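Local coordinates for protein ornithine carbamoyltransferase, mitochondrial (Coccidioides immitis, PDB 3SDS) that catalyses the transfer of the carbamoyl group from carbamoyl phosphate to L-ornithine, giving L-citrulline and phosphate in arginine biosynthesis, at residues A[204-209]-A[234-239]; A[68-73]-A[116-121]; A[216-221]-A[284-289]; A[45-50]-A[337-342]. All coordinates share one frame; numbering follows the deposited sequence.

Interaction 1 (A[204-209]-A[234-239]); sequences LAIAAT and QKAREG
Ile206 and Thr209 meet Ala236 and Arg237 in a buried, apolar contact between two helices, 199-210 and 227-237, of the Asp/Orn-binding domain. The area is modest, 143 Å² summed over both sides, and no polar side-chain atom takes part. On helix 199-210, Ile206 and Thr209 are three residues apart and so share one flank. Ile206 offers its CG2 branch, which lies 4.3 Å from the CB of Ala236. Next to it the CG2 methyl of Thr209 also reaches Ala236 CB, and it comes within 3.9 Å of Arg237 CG, where the two side chains cross at about a right angle. The small methyl of Ala236, directed at the partner helix, fits beside both residues; the CA atoms of Ile206 and Ala236 are 6.6 Å apart. The two helices flank strand 214-218 in the chain and belong to successive beta-alpha-beta units of the Rossmann-like parallel sheet, where they lie side by side. Thr209 uses its two branches differently. With chi1 at -64°, its methyl stands anti to the backbone N and faces helix 227-237, while OG1 turns back along its own helix to donate to Ala205 O at 3.1 Å. That carbonyl also accepts from Thr209 N, and the two donors approach from opposite faces of its plane, so the buried hydroxyl is satisfied within its own helix. The extended chain of Arg237 makes its touch through CG. Ile233 and Leu232, farther back on helix 227-237, extend the apolar patch along Ile206, and Phe163 of helix 156-169 packs on Ala207 and Ala208.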
loop_
_atom_site.group_PDB
_atom_site.type_symbol
_atom_site.label_atom_id
_atom_site.label_comp_id
_atom_site.label_asym_id
_atom_site.label_seq_id
_atom_site.Cartn_x
_atom_site.Cartn_y
_atom_site.Cartn_z
ATOM N N LEU A 204 18.420 -23.678 7.380
ATOM C CA LEU A 204 19.855 -23.538 7.127
ATOM C C LEU A 204 20.541 -24.917 7.201
ATOM O O LEU A 204 21.279 -25.315 6.268
ATOM C CB LEU A 204 20.476 -22.550 8.123
ATOM C CG LEU A 204 21.984 -22.261 8.182
ATOM C CD1 LEU A 204 22.543 -21.861 6.828
ATOM C CD2 LEU A 204 22.285 -21.156 9.210
ATOM N N ALA A 205 20.265 -25.650 8.290
ATOM C CA ALA A 205 20.748 -27.034 8.467
ATOM C C ALA A 205 20.426 -27.951 7.277
ATOM O O ALA A 205 21.315 -28.656 6.796
ATOM C CB ALA A 205 20.208 -27.647 9.774
ATOM N N ILE A 206 19.168 -27.945 6.826
ATOM C CA ILE A 206 18.725 -28.778 5.686
ATOM C C ILE A 206 19.477 -28.408 4.383
ATOM O O ILE A 206 19.842 -29.278 3.588
ATOM C CB ILE A 206 17.155 -28.699 5.482
ATOM C CG1 ILE A 206 16.409 -29.285 6.689
ATOM C CG2 ILE A 206 16.713 -29.405 4.195
ATOM C CD1 ILE A 206 14.894 -29.073 6.663
ATOM N N ALA A 207 19.701 -27.107 4.183
ATOM C CA ALA A 207 20.457 -26.603 3.041
ATOM C C ALA A 207 21.921 -27.042 3.112
ATOM O O ALA A 207 22.424 -27.705 2.196
ATOM C CB ALA A 207 20.342 -25.092 2.958
ATOM N N ALA A 208 22.594 -26.697 4.209
ATOM C CA ALA A 208 23.984 -27.115 4.423
ATOM C C ALA A 208 24.245 -28.620 4.167
ATOM O O ALA A 208 25.279 -28.993 3.584
ATOM C CB ALA A 208 24.432 -26.722 5.821
ATOM N N THR A 209 23.317 -29.472 4.608
ATOM C CA THR A 209 23.412 -30.908 4.375
ATOM C C THR A 209 23.451 -31.217 2.879
ATOM O O THR A 209 24.324 -31.940 2.421
ATOM C CB THR A 209 22.256 -31.667 5.033
ATOM O OG1 THR A 209 22.329 -31.515 6.451
ATOM C CG2 THR A 209 22.336 -33.122 4.718
ATOM N N GLN A 234 18.184 -35.765 8.274
ATOM C CA GLN A 234 18.643 -37.099 7.956
ATOM C C GLN A 234 18.100 -37.526 6.584
ATOM O O GLN A 234 18.865 -38.023 5.765
ATOM C CB GLN A 234 18.269 -38.069 9.086
ATOM C CG GLN A 234 19.110 -39.338 9.143
ATOM C CD GLN A 234 20.485 -39.159 9.781
ATOM O OE1 GLN A 234 20.712 -38.237 10.571
ATOM N NE2 GLN A 234 21.413 -40.056 9.437
ATOM N N LYS A 235 16.812 -37.287 6.315
ATOM C CA LYS A 235 16.211 -37.632 4.999
ATOM C C LYS A 235 16.843 -36.866 3.835
ATOM O O LYS A 235 16.953 -37.390 2.713
ATOM C CB LYS A 235 14.689 -37.424 4.982
ATOM N N ALA A 236 17.258 -35.628 4.116
ATOM C CA ALA A 236 17.991 -34.805 3.159
ATOM C C ALA A 236 19.363 -35.390 2.774
ATOM O O ALA A 236 19.912 -35.043 1.723
ATOM C CB ALA A 236 18.128 -33.382 3.680
ATOM N N ARG A 237 19.903 -36.285 3.603
ATOM C CA ARG A 237 21.160 -36.969 3.273
ATOM C C ARG A 237 21.080 -37.836 2.023
ATOM O O ARG A 237 22.032 -37.890 1.253
ATOM C CB ARG A 237 21.667 -37.790 4.446
ATOM C CG ARG A 237 22.478 -36.966 5.414
ATOM C CD ARG A 237 22.546 -37.608 6.792
ATOM N NE ARG A 237 23.737 -37.157 7.499
ATOM C CZ ARG A 237 24.931 -37.746 7.392
ATOM N NH1 ARG A 237 25.077 -38.822 6.617
ATOM N NH2 ARG A 237 25.978 -37.269 8.067
ATOM N N GLU A 238 19.934 -38.481 1.820
ATOM C CA GLU A 238 19.705 -39.436 0.718
ATOM C C GLU A 238 20.070 -38.933 -0.702
ATOM O O GLU A 238 19.614 -37.864 -1.148
ATOM C CB GLU A 238 18.248 -39.907 0.778
ATOM C CG GLU A 238 17.867 -41.057 -0.134
ATOM C CD GLU A 238 16.942 -42.058 0.563
ATOM O OE1 GLU A 238 16.533 -41.779 1.717
ATOM O OE2 GLU A 238 16.646 -43.128 -0.034
ATOM N N GLY A 239 20.902 -39.710 -1.398
ATOM C CA GLY A 239 21.315 -39.378 -2.767
ATOM C C GLY A 239 22.431 -38.347 -2.973
ATOM O O GLY A 239 22.736 -38.004 -4.113
#

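Interaction 2 (A[68-73]-A[116-121]); sequences TVAMMF and VVISSM
Ile118 packs its two branches on Ala70 and Met72, laying helix 111-119 against strand 68-73 of the parallel sheet in the carbamoyl phosphate-binding alpha/beta domain. Along the helical segment, Val116 and Val117 face elsewhere, touching Phe328 and Arg79 of the second subunit, so the helix is wedged between its own sheet and a neighbour in the trimer. Ile118 follows, its CA-CB bond directed at the strand. Its chi1 of -63° sets CG2 anti to the backbone N, and that methyl sits 4.4 Å from Ala70 CB. The other branch runs out through CG1 to CD1, which meets Met72 CE tip to tip at 4.1 Å. Met72 gets there by a bend at chi3 (86°), about the CG-SD bond, which turns CE toward the helix; its side chain is also about 7 Å from that of Arg128, which probably binds carbamoyl phosphate. Ser119 takes no part in the strand contact; its OG accepts from Ser143 N. Ser120 OG donates back to Val117 O at 2.9 Å. Met121 leads its side chain away from the strand, while its backbone N donates to Ile118 O at 3.1 Å.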
loop_
_atom_site.group_PDB
_atom_site.type_symbol
_atom_site.label_atom_id
_atom_site.label_comp_id
_atom_site.label_asym_id
_atom_site.label_seq_id
_atom_site.Cartn_x
_atom_site.Cartn_y
_atom_site.Cartn_z
ATOM N N THR A 68 -0.810 -9.259 -9.847
ATOM C CA THR A 68 -0.761 -8.938 -8.415
ATOM C C THR A 68 -0.196 -10.094 -7.596
ATOM O O THR A 68 -0.552 -11.267 -7.831
ATOM C CB THR A 68 -2.164 -8.634 -7.892
ATOM O OG1 THR A 68 -2.752 -7.621 -8.711
ATOM C CG2 THR A 68 -2.122 -8.168 -6.445
ATOM N N VAL A 69 0.676 -9.765 -6.646
ATOM C CA VAL A 69 1.120 -10.739 -5.647
ATOM C C VAL A 69 0.561 -10.328 -4.279
ATOM O O VAL A 69 0.781 -9.197 -3.828
ATOM C CB VAL A 69 2.658 -10.821 -5.604
ATOM C CG1 VAL A 69 3.144 -11.711 -4.444
ATOM C CG2 VAL A 69 3.199 -11.309 -6.924
ATOM N N ALA A 70 -0.165 -11.221 -3.613
ATOM C CA ALA A 70 -0.694 -10.891 -2.275
ATOM C C ALA A 70 0.279 -11.255 -1.149
ATOM O O ALA A 70 0.786 -12.381 -1.090
ATOM C CB ALA A 70 -2.044 -11.553 -2.044
ATOM N N MET A 71 0.548 -10.298 -0.267
ATOM C CA MET A 71 1.358 -10.548 0.937
ATOM C C MET A 71 0.450 -10.627 2.165
ATOM O O MET A 71 -0.183 -9.628 2.550
ATOM C CB MET A 71 2.398 -9.441 1.148
ATOM C CG MET A 71 3.281 -9.129 -0.054
ATOM S SD MET A 71 4.445 -7.761 0.244
ATOM C CE MET A 71 3.389 -6.323 0.261
ATOM N N MET A 72 0.362 -11.811 2.769
ATOM C CA MET A 72 -0.474 -11.979 3.978
ATOM C C MET A 72 0.355 -12.121 5.259
ATOM O O MET A 72 1.021 -13.151 5.470
ATOM C CB MET A 72 -1.437 -13.156 3.829
ATOM C CG MET A 72 -2.574 -12.877 2.874
ATOM S SD MET A 72 -3.489 -14.355 2.391
ATOM C CE MET A 72 -4.681 -14.460 3.726
ATOM N N PHE A 73 0.315 -11.098 6.109
ATOM C CA PHE A 73 1.122 -11.105 7.320
ATOM C C PHE A 73 0.298 -11.106 8.611
ATOM O O PHE A 73 -0.539 -10.229 8.814
ATOM C CB PHE A 73 2.147 -9.958 7.303
ATOM C CG PHE A 73 3.115 -10.011 6.131
ATOM C CD1 PHE A 73 3.575 -8.851 5.550
ATOM C CD2 PHE A 73 3.547 -11.222 5.604
ATOM C CE1 PHE A 73 4.453 -8.894 4.477
ATOM C CE2 PHE A 73 4.417 -11.269 4.524
ATOM C CZ PHE A 73 4.872 -10.103 3.961
ATOM N N VAL A 116 -9.720 -20.038 -1.130
ATOM C CA VAL A 116 -10.214 -20.220 -2.493
ATOM C C VAL A 116 -10.404 -18.862 -3.170
ATOM O O VAL A 116 -9.941 -18.663 -4.307
ATOM C CB VAL A 116 -11.516 -21.058 -2.549
ATOM C CG1 VAL A 116 -12.293 -20.810 -3.859
ATOM C CG2 VAL A 116 -11.212 -22.537 -2.367
ATOM N N VAL A 117 -11.039 -17.936 -2.438
ATOM C CA VAL A 117 -11.404 -16.589 -2.915
ATOM C C VAL A 117 -10.229 -15.671 -3.281
ATOM O O VAL A 117 -10.197 -15.113 -4.379
ATOM C CB VAL A 117 -12.348 -15.877 -1.902
ATOM C CG1 VAL A 117 -12.682 -14.444 -2.355
ATOM C CG2 VAL A 117 -13.627 -16.677 -1.742
ATOM N N ILE A 118 -9.277 -15.498 -2.368
ATOM C CA ILE A 118 -8.110 -14.638 -2.636
ATOM C C ILE A 118 -7.270 -15.188 -3.776
ATOM O O ILE A 118 -6.895 -14.434 -4.682
ATOM C CB ILE A 118 -7.233 -14.378 -1.371
ATOM C CG1 ILE A 118 -8.063 -13.629 -0.319
ATOM C CG2 ILE A 118 -5.998 -13.561 -1.711
ATOM C CD1 ILE A 118 -7.277 -13.078 0.871
ATOM N N SER A 119 -7.007 -16.497 -3.750
ATOM C CA SER A 119 -6.174 -17.127 -4.782
ATOM C C SER A 119 -6.777 -17.046 -6.196
ATOM O O SER A 119 -6.044 -17.140 -7.191
ATOM C CB SER A 119 -5.806 -18.579 -4.417
ATOM O OG SER A 119 -6.882 -19.461 -4.599
ATOM N N SER A 120 -8.093 -16.855 -6.289
ATOM C CA SER A 120 -8.726 -16.778 -7.593
ATOM C C SER A 120 -8.574 -15.403 -8.279
ATOM O O SER A 120 -8.860 -15.265 -9.480
ATOM C CB SER A 120 -10.188 -17.257 -7.533
ATOM O OG SER A 120 -11.025 -16.380 -6.801
ATOM N N MET A 121 -8.106 -14.402 -7.527
ATOM C CA MET A 121 -7.947 -13.015 -8.045
ATOM C C MET A 121 -6.495 -12.496 -7.949
ATOM O O MET A 121 -6.250 -11.313 -8.161
ATOM C CB MET A 121 -8.945 -12.019 -7.389
ATOM C CG MET A 121 -10.444 -12.388 -7.479
ATOM S SD MET A 121 -11.623 -11.195 -6.715
ATOM C CE MET A 121 -11.504 -11.515 -4.961
#

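Interaction 3 (A[216-221]-A[284-289]); sequences AVATPR and KDFKVT
Phe286 drives its ring against the end of strand 214-218 and the residues just after it, meeting Ala218, Thr219 and Pro220. The strand belongs to the Rossmann-like sheet of the Asp/Orn-binding domain, and Phe286 reaches it from the loop joining helices 277-282 and 290-296. The aromatic contact is a CH-pi interaction: Pro220 CG lies over one face, 3.9 Å from the ring centroid and 26° off the normal, displaced toward the rim. Neighbouring Pro220 CD is 3.5 Å from Phe286 CZ, so two carbons of the pyrrolidine ring lean on the outer part of the phenyl face. A chi1 of -76° puts CG of Phe286 anti to its carbonyl carbon and directs the ring toward Thr219 and Pro220. Apolar contact with the strand itself is slighter, Ala218 CB standing 4.3 Å from Phe286 CE1. Contacts with polar backbone come at the rim of the ring. Ala218 O lies at the edge, near the ring plane, 3.6 Å from CE1, whereas the Thr219-Pro220 peptide meets CZ. Val194 of strand 190-194 also touches Phe286, and Phe283 touches Pro220. Thr289, at the far end of the loop, N-caps helix 290-296 through OG1 to Leu292 N. Such a junction rests on dispersion and on the fit of flat against puckered ring; with the carbonyl oxygen at the ring's positive C-H edge, a weak electrostatic attraction probably adds to it.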
loop_
_atom_site.group_PDB
_atom_site.type_symbol
_atom_site.label_atom_id
_atom_site.label_comp_id
_atom_site.label_asym_id
_atom_site.label_seq_id
_atom_site.Cartn_x
_atom_site.Cartn_y
_atom_site.Cartn_z
ATOM N N ALA A 216 27.423 -27.422 13.280
ATOM C CA ALA A 216 27.487 -27.815 14.711
ATOM C C ALA A 216 26.646 -26.880 15.572
ATOM O O ALA A 216 26.725 -25.669 15.422
ATOM C CB ALA A 216 28.914 -27.845 15.196
ATOM N N VAL A 217 25.830 -27.432 16.464
ATOM C CA VAL A 217 24.802 -26.622 17.137
ATOM C C VAL A 217 24.900 -26.622 18.663
ATOM O O VAL A 217 24.704 -27.661 19.314
ATOM C CB VAL A 217 23.358 -27.059 16.715
ATOM C CG1 VAL A 217 22.294 -26.252 17.468
ATOM C CG2 VAL A 217 23.149 -26.914 15.206
ATOM N N ALA A 218 25.188 -25.454 19.230
ATOM C CA ALA A 218 25.252 -25.319 20.687
ATOM C C ALA A 218 23.998 -24.628 21.201
ATOM O O ALA A 218 23.654 -23.524 20.744
ATOM C CB ALA A 218 26.513 -24.574 21.118
ATOM N N THR A 219 23.302 -25.308 22.116
ATOM C CA THR A 219 22.087 -24.795 22.756
ATOM C C THR A 219 22.044 -25.227 24.216
ATOM O O THR A 219 22.614 -26.263 24.583
ATOM C CB THR A 219 20.754 -25.311 22.101
ATOM O OG1 THR A 219 20.530 -26.684 22.452
ATOM C CG2 THR A 219 20.729 -25.142 20.576
ATOM N N PRO A 220 21.345 -24.450 25.060
ATOM C CA PRO A 220 21.129 -24.865 26.449
ATOM C C PRO A 220 20.226 -26.094 26.552
ATOM O O PRO A 220 19.431 -26.356 25.635
ATOM C CB PRO A 220 20.405 -23.663 27.066
ATOM C CG PRO A 220 20.612 -22.537 26.122
ATOM C CD PRO A 220 20.722 -23.146 24.773
ATOM N N ARG A 221 20.335 -26.825 27.662
ATOM C CA ARG A 221 19.409 -27.923 27.950
ATOM C C ARG A 221 17.963 -27.415 27.960
ATOM O O ARG A 221 17.628 -26.520 28.726
ATOM C CB ARG A 221 19.753 -28.598 29.290
ATOM N N LYS A 284 23.406 -17.793 29.694
ATOM C CA LYS A 284 24.538 -17.084 30.340
ATOM C C LYS A 284 25.803 -17.005 29.493
ATOM O O LYS A 284 26.285 -15.905 29.197
ATOM C CB LYS A 284 24.885 -17.697 31.714
ATOM N N ASP A 285 26.335 -18.161 29.102
ATOM C CA ASP A 285 27.614 -18.195 28.388
ATOM C C ASP A 285 27.448 -18.188 26.864
ATOM O O ASP A 285 28.432 -18.312 26.128
ATOM C CB ASP A 285 28.459 -19.394 28.855
ATOM C CG ASP A 285 28.649 -19.423 30.374
ATOM O OD1 ASP A 285 28.751 -18.329 30.988
ATOM O OD2 ASP A 285 28.698 -20.538 30.955
ATOM N N PHE A 286 26.211 -18.020 26.400
ATOM C CA PHE A 286 25.895 -18.121 24.965
ATOM C C PHE A 286 26.167 -16.876 24.084
ATOM O O PHE A 286 26.051 -16.957 22.863
ATOM C CB PHE A 286 24.473 -18.669 24.759
ATOM C CG PHE A 286 24.354 -20.164 24.996
ATOM C CD1 PHE A 286 24.393 -21.062 23.922
ATOM C CD2 PHE A 286 24.205 -20.677 26.294
ATOM C CE1 PHE A 286 24.286 -22.441 24.133
ATOM C CE2 PHE A 286 24.095 -22.059 26.518
ATOM C CZ PHE A 286 24.140 -22.939 25.434
ATOM N N LYS A 287 26.555 -15.753 24.694
ATOM C CA LYS A 287 26.880 -14.518 23.967
ATOM C C LYS A 287 28.133 -14.646 23.092
ATOM O O LYS A 287 29.226 -14.874 23.613
ATOM C CB LYS A 287 27.076 -13.364 24.957
ATOM C CG LYS A 287 27.185 -11.976 24.324
ATOM C CD LYS A 287 27.702 -10.943 25.323
ATOM C CE LYS A 287 27.460 -9.515 24.836
ATOM N NZ LYS A 287 28.339 -8.535 25.517
ATOM N N VAL A 288 27.974 -14.468 21.776
ATOM C CA VAL A 288 29.101 -14.503 20.834
ATOM C C VAL A 288 30.078 -13.337 21.060
ATOM O O VAL A 288 29.685 -12.170 20.996
ATOM C CB VAL A 288 28.620 -14.551 19.350
ATOM C CG1 VAL A 288 29.802 -14.545 18.404
ATOM C CG2 VAL A 288 27.780 -15.790 19.090
ATOM N N THR A 289 31.338 -13.670 21.351
ATOM C CA THR A 289 32.393 -12.676 21.637
ATOM C C THR A 289 33.738 -13.032 21.003
ATOM O O THR A 289 33.980 -14.187 20.662
ATOM C CB THR A 289 32.653 -12.479 23.171
ATOM O OG1 THR A 289 33.142 -13.693 23.766
ATOM C CG2 THR A 289 31.404 -11.988 23.900
#

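Interaction 4 (A[45-50]-A[337-342]); sequences SSYKKT and AAISAL
Tyr47 of helix 34-51 lies against Ile339 and Ser340 of helix 327-347, the C-terminal helix that in the carbamoyltransferase fold returns from the ornithine-binding domain to the carbamoyl phosphate-binding domain. Helix-to-helix contact in these two segments is apolar. Ile339 uses its CG2 branch, placed anti to the backbone N by a chi1 of -71°, and comes to 3.8 Å from Tyr47 CD2, the two side chains running obliquely to each other. At the edge of the phenol ring, near its plane, Ser340 CA is 4.5 Å from Tyr47 CE2. Tyr47 and Ser340 have the nearest CA atoms, 8.0 Å apart. Leu60 adds to the apolar patch by touching both Tyr47 and Ile339. Polar ends are met by residues beyond the pair: Tyr47 OH hydrogen-bonds to Glu343 OE1 one turn farther along helix 327-347, and Ser340 OG to Leu40 O of helix 34-51. Both bonds run between the same two helices, pinning the ring's far end and the serine. Lys48 turns its ammonium to a salt bridge with Glu168. Thr50 OG1 donates to Ser46 O at 3.3 Å, from above that carbonyl's plane.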
loop_
_atom_site.group_PDB
_atom_site.type_symbol
_atom_site.label_atom_id
_atom_site.label_comp_id
_atom_site.label_asym_id
_atom_site.label_seq_id
_atom_site.Cartn_x
_atom_site.Cartn_y
_atom_site.Cartn_z
ATOM N N SER A 45 22.709 -14.604 -7.483
ATOM C CA SER A 45 24.023 -14.017 -7.673
ATOM C C SER A 45 24.157 -13.275 -9.028
ATOM O O SER A 45 24.678 -12.135 -9.089
ATOM C CB SER A 45 25.081 -15.092 -7.580
ATOM O OG SER A 45 26.338 -14.498 -7.754
ATOM N N SER A 46 23.699 -13.939 -10.098
ATOM C CA SER A 46 23.728 -13.410 -11.445
ATOM C C SER A 46 22.882 -12.134 -11.590
ATOM O O SER A 46 23.377 -11.103 -12.092
ATOM C CB SER A 46 23.216 -14.478 -12.404
ATOM O OG SER A 46 23.379 -14.082 -13.753
ATOM N N TYR A 47 21.615 -12.204 -11.157
ATOM C CA TYR A 47 20.697 -11.069 -11.276
ATOM C C TYR A 47 21.217 -9.838 -10.515
ATOM O O TYR A 47 21.071 -8.688 -10.981
ATOM C CB TYR A 47 19.272 -11.445 -10.817
ATOM C CG TYR A 47 18.601 -12.578 -11.597
ATOM C CD1 TYR A 47 18.867 -12.784 -12.969
ATOM C CD2 TYR A 47 17.680 -13.425 -10.977
ATOM C CE1 TYR A 47 18.255 -13.830 -13.687
ATOM C CE2 TYR A 47 17.057 -14.474 -11.687
ATOM C CZ TYR A 47 17.344 -14.662 -13.039
ATOM O OH TYR A 47 16.734 -15.690 -13.740
ATOM N N LYS A 48 21.830 -10.105 -9.357
ATOM C CA LYS A 48 22.454 -9.091 -8.486
ATOM C C LYS A 48 23.579 -8.324 -9.189
ATOM O O LYS A 48 23.648 -7.092 -9.141
ATOM C CB LYS A 48 22.975 -9.765 -7.196
ATOM C CG LYS A 48 23.922 -8.913 -6.344
ATOM C CD LYS A 48 24.134 -9.485 -4.953
ATOM C CE LYS A 48 25.017 -8.546 -4.129
ATOM N NZ LYS A 48 25.531 -9.215 -2.869
ATOM N N LYS A 49 24.454 -9.061 -9.858
ATOM C CA LYS A 49 25.581 -8.454 -10.568
ATOM C C LYS A 49 25.116 -7.569 -11.749
ATOM O O LYS A 49 25.639 -6.472 -11.947
ATOM C CB LYS A 49 26.576 -9.538 -11.008
ATOM C CG LYS A 49 28.000 -9.101 -10.950
ATOM C CD LYS A 49 28.863 -9.721 -12.041
ATOM C CE LYS A 49 29.996 -8.732 -12.395
ATOM N NZ LYS A 49 31.175 -9.340 -13.077
ATOM N N THR A 50 24.129 -8.046 -12.509
ATOM C CA THR A 50 23.594 -7.302 -13.661
ATOM C C THR A 50 22.881 -6.020 -13.215
ATOM O O THR A 50 23.189 -4.945 -13.733
ATOM C CB THR A 50 22.576 -8.150 -14.514
ATOM O OG1 THR A 50 23.143 -9.412 -14.890
ATOM C CG2 THR A 50 22.147 -7.419 -15.758
ATOM N N ALA A 337 17.381 -12.899 -3.360
ATOM C CA ALA A 337 16.764 -14.205 -3.161
ATOM C C ALA A 337 15.255 -14.237 -3.495
ATOM O O ALA A 337 14.764 -15.210 -4.072
ATOM C CB ALA A 337 17.015 -14.680 -1.757
ATOM N N ALA A 338 14.524 -13.173 -3.163
ATOM C CA ALA A 338 13.110 -13.076 -3.557
ATOM C C ALA A 338 12.892 -13.040 -5.072
ATOM O O ALA A 338 11.931 -13.660 -5.572
ATOM C CB ALA A 338 12.440 -11.889 -2.906
ATOM N N ILE A 339 13.765 -12.331 -5.802
ATOM C CA ILE A 339 13.632 -12.243 -7.262
ATOM C C ILE A 339 13.765 -13.649 -7.848
ATOM O O ILE A 339 12.953 -14.082 -8.691
ATOM C CB ILE A 339 14.676 -11.273 -7.927
ATOM C CG1 ILE A 339 14.368 -9.789 -7.607
ATOM C CG2 ILE A 339 14.765 -11.518 -9.474
ATOM C CD1 ILE A 339 15.473 -8.782 -8.030
ATOM N N SER A 340 14.783 -14.360 -7.374
ATOM C CA SER A 340 15.082 -15.711 -7.852
ATOM C C SER A 340 13.900 -16.651 -7.579
ATOM O O SER A 340 13.455 -17.383 -8.482
ATOM C CB SER A 340 16.342 -16.221 -7.152
ATOM O OG SER A 340 16.749 -17.478 -7.631
ATOM N N ALA A 341 13.380 -16.596 -6.347
ATOM C CA ALA A 341 12.321 -17.500 -5.927
ATOM C C ALA A 341 10.994 -17.241 -6.637
ATOM O O ALA A 341 10.312 -18.195 -7.058
ATOM C CB ALA A 341 12.146 -17.471 -4.426
ATOM N N LEU A 342 10.628 -15.964 -6.763
ATOM C CA LEU A 342 9.404 -15.596 -7.466
ATOM C C LEU A 342 9.501 -15.922 -8.955
ATOM O O LEU A 342 8.510 -16.385 -9.529
ATOM C CB LEU A 342 9.051 -14.110 -7.281
ATOM C CG LEU A 342 8.790 -13.538 -5.890
ATOM C CD1 LEU A 342 9.118 -12.060 -5.892
ATOM C CD2 LEU A 342 7.362 -13.751 -5.462
#

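Interactions 1 and 3 share the Asp/Orn-binding domain and cross along the chain: helix 199-210, strand 214-218 and helix 227-237 are consecutive, and nearest atoms of the two contacts are about 6 Å apart. Interaction 2 belongs to the other domain, its centre about 40 Å from that of interaction 3. Interaction 4 closes a long loop enclosing all the others, and its nearest atoms come within about 5 Å of interaction 2. No contact contains a residue thought to bind substrate. Side chain to side chain, such probable binding residues lie about 7 Å (Met72 to Arg128) from interaction 2, and about 10 Å from interactions 1 (Ile206 to Asn199 and His155), 3 (Thr219 to Asp265) and 4 (Ile339 to Arg334).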